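Local coordinates for protein alginate lyase, family PL7 (Zobellia galactanivorans, PDB 4BE3) that acts as an exolytic alginate lyase of family PL7, probably cleaving the polysaccharide by beta-elimination in the cleft of a jelly-roll fold, at residues A101-V106 with K126-H131; G134-N139 with D179-G184; D96-A101 with P168-Y173; W159-S164 with S172-P177. One frame throughout, in Å; residues are numbered along the deposited sequence.

Contact 1: residues A101-V106 with K126-H131; sequences ASYSVV and KKFPGH
Ser-104 and Lys-126 form an antiparallel, non-hydrogen-bonded pair, their CA atoms 3.9 Å apart, where strand 104-112 starts and strand 121-126 ends. One step outward, Lys-127 N donates to Tyr-103 O over 3.1 Å, and the same carbonyl oxygen receives a CA-H...O contact from Lys-126. The CB atoms of Ser-104 and Lys-126 meet at 3.7 Å on one face of the sheet. From there the lysine runs fully extended, CG anti to the backbone N (chi1 175°), and its CE passes 3.3 Å from Ser-102 O before NZ bonds to Ala-100 O. The two strands are sequence neighbours in the jelly roll of the concanavalin clan, and a type II turn from Ala-101 to Ser-104 leads into the first of them. Ser-104 OG ties this turn to its start by a 2.7 Å bond to Ala-101 O. The Tyr-103 ring is held between two aliphatic groups: Pro-129 CD lies over the centre of one face, 3.5 Å from the centroid, while Ser-102 CB covers the opposite face toward the rim. Phe-128 adds CD1, 3.5 Å from Tyr-103 CE2, with the ring planes inclined at 60°. Beyond it, a second type II turn, Phe-128 to His-131, is braced by Lys-127 NZ, which donates to Phe-128 O and His-131 O; His-131 N reaches Phe-128 O from the other face of its carbonyl plane.

Contact 2: residues G134-N139 with D179-G184; sequences GSVFWN and DGIALG
Val-136 and Ile-181 meet beside a small antiparallel bridge, the place where the weakly bonded strand 181-182 attaches to the long strand 133-141 of the jelly roll. Their side chains approach at a slant and touch lightly: Val-136 CG2 is 4.2 Å from Ile-181 CG1. Both atoms lie anti to their own carbonyl carbon, beside the backbone N (chi1 of Ile-181 is -59°), and it is this branch of each residue that faces the other. Trp-159, which follows the neighbouring strand 153-157, also packs on Ile-181, giving the isoleucine a second apolar partner.

Gly-134 pairs with Ile-181 and has no side chain, so the isoleucine's apolar contact with this strand falls on Val-136, two residues along. The two bridge residues make a hydrogen-bonded pair, their CA atoms 5.2 Å apart. Gly-134 N donates to Ile-181 O over 2.7 Å, coming from well above the carbonyl plane, and Ile-181 N returns a bond of 2.8 Å to Gly-134 O. Both bonds are nearly straight at hydrogen (164° and 161°), but this is the one bridge between the two segments, in keeping with a short, weakly bonded strand. Ile-181 O takes a further bond from the hydroxyl of Tyr-125, a residue of strand 121-126 on the other flank of strand 133-141. At the opposite end of the bridge Gly-180, likewise without a side chain, permits a very close main-chain approach: its CA lies 3.0 Å from Gly-134 O, the oxygen that also accepts from Ile-181 N.

Contact 3: residues D96-A101 with P168-Y173; sequences DARVAA and PTATSY
Ala-97 and Ala-170 supply the hydrogen bond that joins these two turns: Ala-97 N donates to Ala-170 O over 2.9 Å and almost straight, at 170°. Each partner belongs to a type I turn, Asp-96 to Val-99 on one side and Thr-169 to Ser-172 on the other. The hydroxyls of Thr-169 and Ser-172 bond to each other across the second turn.

A hydrogen-bonded Asx turn and a salt bridge stiffen the first turn. Asp-96 CG is anti to the backbone N (chi1 180°), and OD1 accepts from Arg-98 N at 2.8 Å, making the Asx turn. Arg-98 then folds back through a bend at chi3 (-60°), which turns NE toward the carboxylate, and its guanidinium forms the salt bridge by a side-on grip: NE reaches OD1 on its syn lone pair, while NH2 meets OD2 nearly in the guanidinium plane. OD1 is therefore held by two donors, and the carboxylate has little freedom to rotate.

Van der Waals contacts complete the interface. Asp-96 OD1 also lies 3.5 Å from Ala-170 CB, and Arg-98 CG 3.6 Å from Thr-169 C, so the carboxylate and the arginine's aliphatic CG, rather than its guanidinium, rest against the second turn. Ala-97 CB points into that turn, 3.4 Å from both Thr-169 O and Ser-172 O, and meets the edge of the Tyr-173 ring in plane, 3.5 Å from CD1.

Both segments are loops at the margin of the jelly roll: 96-101 lies in the loop between strand 80-90 and strand 104-112, while the segment 168-173 belongs to the long connection from strand 153-157 to strand 181-182.

Contact 4: residues W159-S164 with S172-P177; sequences WGYDMS and SYPEEP
Tyr-161 lies with one ring face against Pro-177, whose CB stands over the ring centre, 4.1 Å from the centroid, in a CH-pi contact. The same CB comes within 3.6 Å of Gly-160 CA, and Pro-177 CD within 3.7 Å of Tyr-161 CE2; this is the close-packed part of the interface, backed by Ser-135 of strand 133-141. Gly-160 has phi 102° and psi -144°, a combination in which a CB would press on the carbonyl O of Trp-159.

Toward its hydroxyl the contact becomes polar and wetter. Tyr-161 OH donates over 2.7 Å to Glu-175 O, which lies at the ring edge, the hydroxyl standing above the carbonyl plane. A water donates to the same hydroxyl and also to Glu-175 OE2, at 2.9 Å, so the exposed glutamate is joined to the tyrosine through both its main chain and its carboxylate. Pro-174 CB approaches only loosely, 4.3 Å from Tyr-161 CE2. Proline over a tyrosine face, with the hydroxyl anchored on a main-chain carbonyl, here pins together two parts of the long irregular loop between strands 153-157 and 181-182 of the jelly roll.

How the contacts relate
Contacts 1, 2 and 4 cluster with their centres about 9 Å from one another; contact 3 adjoins contacts 1 and 4 (centres about 10 and 11 Å) but is about 17 Å, centre to centre, from contact 2, which it does not touch. Strand 133-141 couples contacts 1 and 2 through the bond from Ser-135 N to Lys-126 O (2.8 Å); Ser-135 OG then reaches Tyr-161 N of contact 4 at 2.7 Å. Contact 3, which shares Ala-101 with contact 1 and residues 172-173 with contact 4, ties the middle of the 158-180 loop to 96-101. No segment includes a tartrate-pocket residue, but strand 104-112, entered through contact 1, continues to His-111, which lines the pocket.

Contact 1: residues A101-V106 with K126-H131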
# COMPACT_ATOMS: atom_id res chain seq x y z
N ALA A 101 1.84 31.85 -7.87
CA ALA A 101 2.94 30.96 -7.40
C ALA A 101 4.22 31.57 -6.97
O ALA A 101 5.11 30.89 -6.45
CB ALA A 101 3.24 29.90 -8.58
N SER A 102 4.42 32.90 -7.30
CA SER A 102 5.76 33.42 -7.06
C SER A 102 6.18 33.31 -5.56
O SER A 102 5.36 33.42 -4.67
CB SER A 102 5.79 34.98 -7.36
OG SER A 102 5.65 35.09 -8.79
N TYR A 103 7.47 33.16 -5.35
CA TYR A 103 8.11 33.21 -4.05
C TYR A 103 7.65 32.03 -3.18
O TYR A 103 7.71 32.15 -1.96
CB TYR A 103 7.75 34.50 -3.27
CG TYR A 103 7.77 35.77 -4.16
CD1 TYR A 103 8.90 36.17 -4.86
CD2 TYR A 103 6.56 36.49 -4.24
CE1 TYR A 103 8.80 37.36 -5.65
CE2 TYR A 103 6.50 37.68 -4.97
CZ TYR A 103 7.57 38.02 -5.69
OH TYR A 103 7.42 39.23 -6.43
N SER A 104 7.33 30.92 -3.84
CA SER A 104 6.83 29.81 -2.97
C SER A 104 7.58 28.49 -3.30
O SER A 104 8.25 28.33 -4.34
CB SER A 104 5.33 29.56 -3.28
OG SER A 104 4.94 29.01 -4.55
N VAL A 105 7.35 27.55 -2.44
CA VAL A 105 8.02 26.20 -2.60
C VAL A 105 7.04 25.18 -2.04
O VAL A 105 6.35 25.44 -1.02
CB VAL A 105 9.38 26.15 -1.85
CG1 VAL A 105 9.27 26.45 -0.35
CG2 VAL A 105 10.03 24.76 -1.99
N VAL A 106 6.87 24.04 -2.73
CA VAL A 106 5.95 22.99 -2.16
C VAL A 106 6.87 22.02 -1.41
O VAL A 106 7.91 21.56 -1.91
CB VAL A 106 5.32 22.32 -3.44
CG1 VAL A 106 4.60 20.98 -3.03
CG2 VAL A 106 4.16 23.31 -3.88
N LYS A 126 5.03 30.28 1.15
CA LYS A 126 5.26 31.41 0.23
C LYS A 126 5.64 32.66 1.07
O LYS A 126 4.98 32.94 2.12
CB LYS A 126 3.96 31.62 -0.48
CG LYS A 126 4.05 32.92 -1.44
CD LYS A 126 2.73 32.96 -2.21
CE LYS A 126 2.68 34.35 -2.96
NZ LYS A 126 1.37 34.42 -3.75
N LYS A 127 6.68 33.39 0.63
CA LYS A 127 7.05 34.57 1.45
C LYS A 127 7.48 35.64 0.43
O LYS A 127 8.37 35.45 -0.35
CB LYS A 127 8.18 34.25 2.46
CG LYS A 127 8.44 35.49 3.39
CD LYS A 127 9.70 35.34 4.21
CE LYS A 127 10.94 35.55 3.39
NZ LYS A 127 11.01 36.98 2.76
N PHE A 128 6.79 36.80 0.50
CA PHE A 128 7.24 37.92 -0.38
C PHE A 128 8.60 38.46 -0.00
O PHE A 128 9.07 38.40 1.15
CB PHE A 128 6.20 39.04 -0.24
CG PHE A 128 4.82 38.64 -0.85
CD1 PHE A 128 4.64 38.74 -2.25
CD2 PHE A 128 3.81 38.12 -0.03
CE1 PHE A 128 3.41 38.41 -2.83
CE2 PHE A 128 2.56 37.72 -0.61
CZ PHE A 128 2.35 37.81 -2.02
N PRO A 129 9.28 39.03 -0.99
CA PRO A 129 10.61 39.51 -0.73
C PRO A 129 10.56 40.58 0.36
O PRO A 129 9.67 41.42 0.38
CB PRO A 129 10.94 40.28 -2.02
CG PRO A 129 10.27 39.40 -3.15
CD PRO A 129 8.96 38.99 -2.44
N GLY A 130 11.57 40.56 1.23
CA GLY A 130 11.60 41.58 2.33
C GLY A 130 10.74 41.25 3.52
O GLY A 130 11.07 41.74 4.57
N HIS A 131 9.71 40.38 3.44
CA HIS A 131 8.90 40.06 4.57
C HIS A 131 9.62 39.18 5.55
O HIS A 131 10.50 38.39 5.14
CB HIS A 131 7.58 39.29 4.18
CG HIS A 131 6.58 40.19 3.48
ND1 HIS A 131 5.35 39.78 3.06
CD2 HIS A 131 6.70 41.53 3.14
CE1 HIS A 131 4.73 40.85 2.46
NE2 HIS A 131 5.54 41.91 2.53

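Contact 2: residues G134-N139 with D179-G184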
# COMPACT_ATOMS: atom_id res chain seq x y z
N GLY A 134 6.13 34.45 6.29
CA GLY A 134 5.54 33.93 5.06
C GLY A 134 4.23 33.18 5.45
O GLY A 134 3.83 33.16 6.64
N SER A 135 3.61 32.52 4.46
CA SER A 135 2.35 31.88 4.69
C SER A 135 2.59 30.38 4.34
O SER A 135 3.39 30.01 3.48
CB SER A 135 1.30 32.38 3.67
OG SER A 135 1.05 33.80 3.88
N VAL A 136 1.80 29.59 5.01
CA VAL A 136 1.70 28.11 4.65
C VAL A 136 0.28 27.88 4.24
O VAL A 136 -0.69 28.35 4.92
CB VAL A 136 1.98 27.27 5.91
CG1 VAL A 136 1.69 25.73 5.57
CG2 VAL A 136 3.51 27.37 6.26
N PHE A 137 0.07 27.25 3.07
CA PHE A 137 -1.28 27.02 2.67
C PHE A 137 -1.28 25.71 1.86
O PHE A 137 -0.15 25.20 1.53
CB PHE A 137 -1.85 28.11 1.70
CG PHE A 137 -0.93 28.49 0.57
CD1 PHE A 137 -1.05 27.78 -0.68
CD2 PHE A 137 -0.13 29.67 0.67
CE1 PHE A 137 -0.30 28.17 -1.86
CE2 PHE A 137 0.67 30.03 -0.49
CZ PHE A 137 0.55 29.32 -1.69
N TRP A 138 -2.42 25.11 1.63
CA TRP A 138 -2.37 23.86 0.84
C TRP A 138 -3.39 23.90 -0.27
O TRP A 138 -4.46 24.47 -0.08
CB TRP A 138 -2.58 22.63 1.76
CG TRP A 138 -3.95 22.57 2.34
CD1 TRP A 138 -4.36 23.20 3.52
CD2 TRP A 138 -5.10 21.80 1.85
NE1 TRP A 138 -5.65 22.84 3.83
CE2 TRP A 138 -6.16 22.00 2.84
CE3 TRP A 138 -5.31 20.93 0.74
CZ2 TRP A 138 -7.44 21.42 2.74
CZ3 TRP A 138 -6.60 20.34 0.65
CH2 TRP A 138 -7.62 20.58 1.61
N ASN A 139 -3.07 23.28 -1.40
CA ASN A 139 -3.98 23.39 -2.59
C ASN A 139 -4.51 21.96 -2.91
O ASN A 139 -3.72 20.97 -2.79
CB ASN A 139 -3.15 23.74 -3.81
CG ASN A 139 -2.85 25.23 -3.84
OD1 ASN A 139 -2.95 25.88 -2.80
ND2 ASN A 139 -2.41 25.77 -5.06
N ASP A 179 -0.07 36.48 11.13
CA ASP A 179 -0.02 35.19 11.79
C ASP A 179 0.94 34.21 11.00
O ASP A 179 0.85 33.01 11.19
CB ASP A 179 -1.43 34.58 11.83
CG ASP A 179 -2.05 34.42 10.44
OD1 ASP A 179 -1.76 35.30 9.52
OD2 ASP A 179 -2.79 33.37 10.18
N GLY A 180 1.84 34.69 10.17
CA GLY A 180 2.66 33.71 9.37
C GLY A 180 3.89 33.10 10.04
O GLY A 180 4.13 33.23 11.26
N ILE A 181 4.71 32.50 9.19
CA ILE A 181 5.83 31.60 9.64
C ILE A 181 7.07 32.18 8.99
O ILE A 181 7.09 32.38 7.80
CB ILE A 181 5.56 30.12 9.15
CG1 ILE A 181 4.21 29.61 9.72
CG2 ILE A 181 6.83 29.29 9.53
CD1 ILE A 181 4.11 29.51 11.26
N ALA A 182 8.10 32.45 9.80
CA ALA A 182 9.39 33.02 9.32
C ALA A 182 10.26 31.96 8.57
O ALA A 182 10.13 30.75 8.82
CB ALA A 182 10.17 33.60 10.57
N LEU A 183 11.16 32.39 7.73
CA LEU A 183 12.26 31.47 7.33
C LEU A 183 12.97 31.00 8.53
O LEU A 183 13.21 31.78 9.48
CB LEU A 183 13.29 32.19 6.39
CG LEU A 183 12.64 32.71 5.07
CD1 LEU A 183 13.73 33.41 4.31
CD2 LEU A 183 12.05 31.49 4.25
N GLY A 184 13.29 29.70 8.54
CA GLY A 184 14.11 29.20 9.65
C GLY A 184 13.21 28.84 10.84
O GLY A 184 13.73 28.40 11.90

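Contact 3: residues D96-A101 with P168-Y173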
# COMPACT_ATOMS: atom_id res chain seq x y z
N ASP A 96 7.30 37.80 -10.19
CA ASP A 96 6.31 38.82 -10.45
C ASP A 96 5.25 38.66 -9.33
O ASP A 96 4.63 37.62 -9.20
CB ASP A 96 5.77 38.55 -11.83
CG ASP A 96 4.72 39.55 -12.22
OD1 ASP A 96 3.92 39.98 -11.37
OD2 ASP A 96 4.71 39.93 -13.40
N ALA A 97 5.07 39.68 -8.51
CA ALA A 97 4.07 39.52 -7.35
C ALA A 97 2.66 39.41 -7.78
O ALA A 97 1.83 39.02 -6.95
CB ALA A 97 4.21 40.81 -6.44
N ARG A 98 2.32 39.64 -9.05
CA ARG A 98 0.93 39.46 -9.47
C ARG A 98 0.64 37.93 -9.69
O ARG A 98 -0.55 37.61 -9.82
CB ARG A 98 0.76 40.08 -10.92
CG ARG A 98 0.85 41.63 -10.75
CD ARG A 98 0.79 42.18 -12.25
NE ARG A 98 1.94 41.64 -13.03
CZ ARG A 98 1.95 41.45 -14.37
NH1 ARG A 98 0.90 41.76 -15.15
NH2 ARG A 98 2.96 40.83 -15.01
N VAL A 99 1.69 37.15 -9.73
CA VAL A 99 1.51 35.66 -10.09
C VAL A 99 1.44 34.94 -8.75
O VAL A 99 2.39 34.97 -8.00
CB VAL A 99 2.75 35.24 -10.93
CG1 VAL A 99 2.56 33.75 -11.25
CG2 VAL A 99 2.77 36.08 -12.26
N ALA A 100 0.39 34.12 -8.59
CA ALA A 100 0.04 33.45 -7.29
C ALA A 100 1.18 32.56 -6.92
O ALA A 100 1.45 32.47 -5.70
CB ALA A 100 -1.26 32.67 -7.50
N ALA A 101 1.84 31.85 -7.87
CA ALA A 101 2.94 30.96 -7.40
C ALA A 101 4.22 31.57 -6.97
O ALA A 101 5.11 30.89 -6.45
CB ALA A 101 3.24 29.90 -8.58
N PRO A 168 -0.51 43.85 -6.13
CA PRO A 168 -1.40 44.50 -7.15
C PRO A 168 -0.51 44.84 -8.36
O PRO A 168 -1.05 45.13 -9.43
CB PRO A 168 -1.88 45.81 -6.37
CG PRO A 168 -0.64 46.14 -5.49
CD PRO A 168 -0.20 44.71 -4.98
N THR A 169 0.82 44.86 -8.23
CA THR A 169 1.73 45.05 -9.43
C THR A 169 2.91 44.13 -9.29
O THR A 169 3.00 43.47 -8.27
CB THR A 169 2.28 46.56 -9.62
OG1 THR A 169 3.07 46.80 -8.48
CG2 THR A 169 1.09 47.52 -9.62
N ALA A 170 3.80 44.04 -10.28
CA ALA A 170 4.88 43.02 -10.25
C ALA A 170 5.83 43.21 -9.14
O ALA A 170 6.34 42.25 -8.62
CB ALA A 170 5.67 43.03 -11.51
N THR A 171 6.07 44.45 -8.69
CA THR A 171 7.08 44.53 -7.61
C THR A 171 6.48 45.24 -6.36
O THR A 171 7.27 45.73 -5.54
CB THR A 171 8.43 45.21 -8.07
OG1 THR A 171 8.04 46.48 -8.51
CG2 THR A 171 9.14 44.55 -9.31
N SER A 172 5.19 45.23 -6.13
CA SER A 172 4.67 45.73 -4.88
C SER A 172 3.89 44.55 -4.20
O SER A 172 3.29 43.73 -4.92
CB SER A 172 3.75 46.93 -5.08
OG SER A 172 2.62 46.58 -5.80
N TYR A 173 4.01 44.42 -2.89
CA TYR A 173 3.57 43.17 -2.22
C TYR A 173 2.46 43.51 -1.25
O TYR A 173 2.41 44.66 -0.72
CB TYR A 173 4.76 42.60 -1.42
CG TYR A 173 5.97 42.52 -2.29
CD1 TYR A 173 5.88 41.97 -3.59
CD2 TYR A 173 7.21 43.01 -1.85
CE1 TYR A 173 7.02 41.92 -4.41
CE2 TYR A 173 8.36 42.96 -2.66
CZ TYR A 173 8.25 42.47 -3.96
OH TYR A 173 9.27 42.47 -4.84

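Contact 4: residues W159-S164 with S172-P177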
# COMPACT_ATOMS: atom_id res chain seq x y z
N TRP A 159 -1.48 29.09 7.96
CA TRP A 159 -1.06 30.29 8.79
C TRP A 159 -0.74 31.32 7.72
O TRP A 159 0.03 31.07 6.77
CB TRP A 159 0.24 30.01 9.50
CG TRP A 159 0.02 28.86 10.50
CD1 TRP A 159 -0.81 28.85 11.62
CD2 TRP A 159 0.73 27.64 10.49
NE1 TRP A 159 -0.68 27.61 12.31
CE2 TRP A 159 0.28 26.85 11.66
CE3 TRP A 159 1.71 27.10 9.60
CZ2 TRP A 159 0.72 25.56 11.90
CZ3 TRP A 159 2.21 25.77 9.90
CH2 TRP A 159 1.70 25.02 11.04
N GLY A 160 -1.43 32.48 7.77
CA GLY A 160 -1.08 33.48 6.77
C GLY A 160 -2.12 33.50 5.66
O GLY A 160 -3.32 33.19 5.90
N TYR A 161 -1.62 33.71 4.46
CA TYR A 161 -2.51 33.85 3.32
C TYR A 161 -2.62 32.52 2.54
O TYR A 161 -1.83 31.59 2.74
CB TYR A 161 -1.86 34.76 2.31
CG TYR A 161 -1.68 36.20 2.87
CD1 TYR A 161 -2.70 36.79 3.66
CD2 TYR A 161 -0.50 36.87 2.60
CE1 TYR A 161 -2.52 38.14 4.20
CE2 TYR A 161 -0.36 38.23 3.05
CZ TYR A 161 -1.41 38.79 3.80
OH TYR A 161 -1.27 40.13 4.29
N ASP A 162 -3.62 32.41 1.72
CA ASP A 162 -3.61 31.29 0.70
C ASP A 162 -2.95 31.83 -0.63
O ASP A 162 -2.44 32.97 -0.65
CB ASP A 162 -5.01 30.70 0.46
CG ASP A 162 -5.96 31.70 -0.11
OD1 ASP A 162 -5.63 32.49 -1.04
OD2 ASP A 162 -7.10 31.71 0.40
N MET A 163 -2.92 31.03 -1.70
CA MET A 163 -2.08 31.41 -2.79
C MET A 163 -2.69 32.63 -3.50
O MET A 163 -1.96 33.26 -4.32
CB MET A 163 -2.25 30.23 -3.86
CG MET A 163 -1.14 30.19 -4.80
SD MET A 163 -1.66 28.95 -6.09
CE MET A 163 -0.08 28.91 -6.94
N SER A 164 -3.96 32.93 -3.23
CA SER A 164 -4.67 33.95 -4.05
C SER A 164 -4.27 35.39 -3.65
O SER A 164 -4.64 36.35 -4.33
CB SER A 164 -6.24 33.84 -3.94
OG SER A 164 -6.66 34.18 -2.62
N SER A 172 5.19 45.23 -6.13
CA SER A 172 4.67 45.73 -4.88
C SER A 172 3.89 44.55 -4.20
O SER A 172 3.29 43.73 -4.92
CB SER A 172 3.75 46.93 -5.08
OG SER A 172 2.62 46.58 -5.80
N TYR A 173 4.01 44.42 -2.89
CA TYR A 173 3.57 43.17 -2.22
C TYR A 173 2.46 43.51 -1.25
O TYR A 173 2.41 44.66 -0.72
CB TYR A 173 4.76 42.60 -1.42
CG TYR A 173 5.97 42.52 -2.29
CD1 TYR A 173 5.88 41.97 -3.59
CD2 TYR A 173 7.21 43.01 -1.85
CE1 TYR A 173 7.02 41.92 -4.41
CE2 TYR A 173 8.36 42.96 -2.66
CZ TYR A 173 8.25 42.47 -3.96
OH TYR A 173 9.27 42.47 -4.84
N PRO A 174 1.61 42.56 -0.95
CA PRO A 174 0.63 42.79 0.13
C PRO A 174 1.44 42.91 1.45
O PRO A 174 2.69 42.60 1.47
CB PRO A 174 -0.14 41.49 0.26
CG PRO A 174 0.43 40.53 -0.71
CD PRO A 174 1.59 41.15 -1.50
N GLU A 175 0.79 43.32 2.49
CA GLU A 175 1.58 43.41 3.74
C GLU A 175 1.85 41.97 4.27
O GLU A 175 1.21 40.99 3.87
CB GLU A 175 0.85 44.17 4.77
CG GLU A 175 -0.28 43.42 5.29
CD GLU A 175 -1.05 44.25 6.39
OE1 GLU A 175 -1.02 45.49 6.39
OE2 GLU A 175 -1.75 43.64 7.23
N GLU A 176 2.83 41.85 5.09
CA GLU A 176 3.20 40.48 5.58
C GLU A 176 2.06 39.96 6.44
O GLU A 176 1.38 40.76 7.16
CB GLU A 176 4.59 40.40 6.25
CG GLU A 176 4.47 40.81 7.63
CD GLU A 176 5.76 40.71 8.40
OE1 GLU A 176 6.71 40.12 7.98
OE2 GLU A 176 5.79 41.25 9.54
N PRO A 177 1.84 38.63 6.40
CA PRO A 177 0.76 38.10 7.19
C PRO A 177 1.19 38.15 8.66
O PRO A 177 2.23 37.55 9.04
CB PRO A 177 0.68 36.64 6.69
CG PRO A 177 2.04 36.28 6.12
CD PRO A 177 2.42 37.63 5.46
O HOH W 1 -2.07 40.83 6.62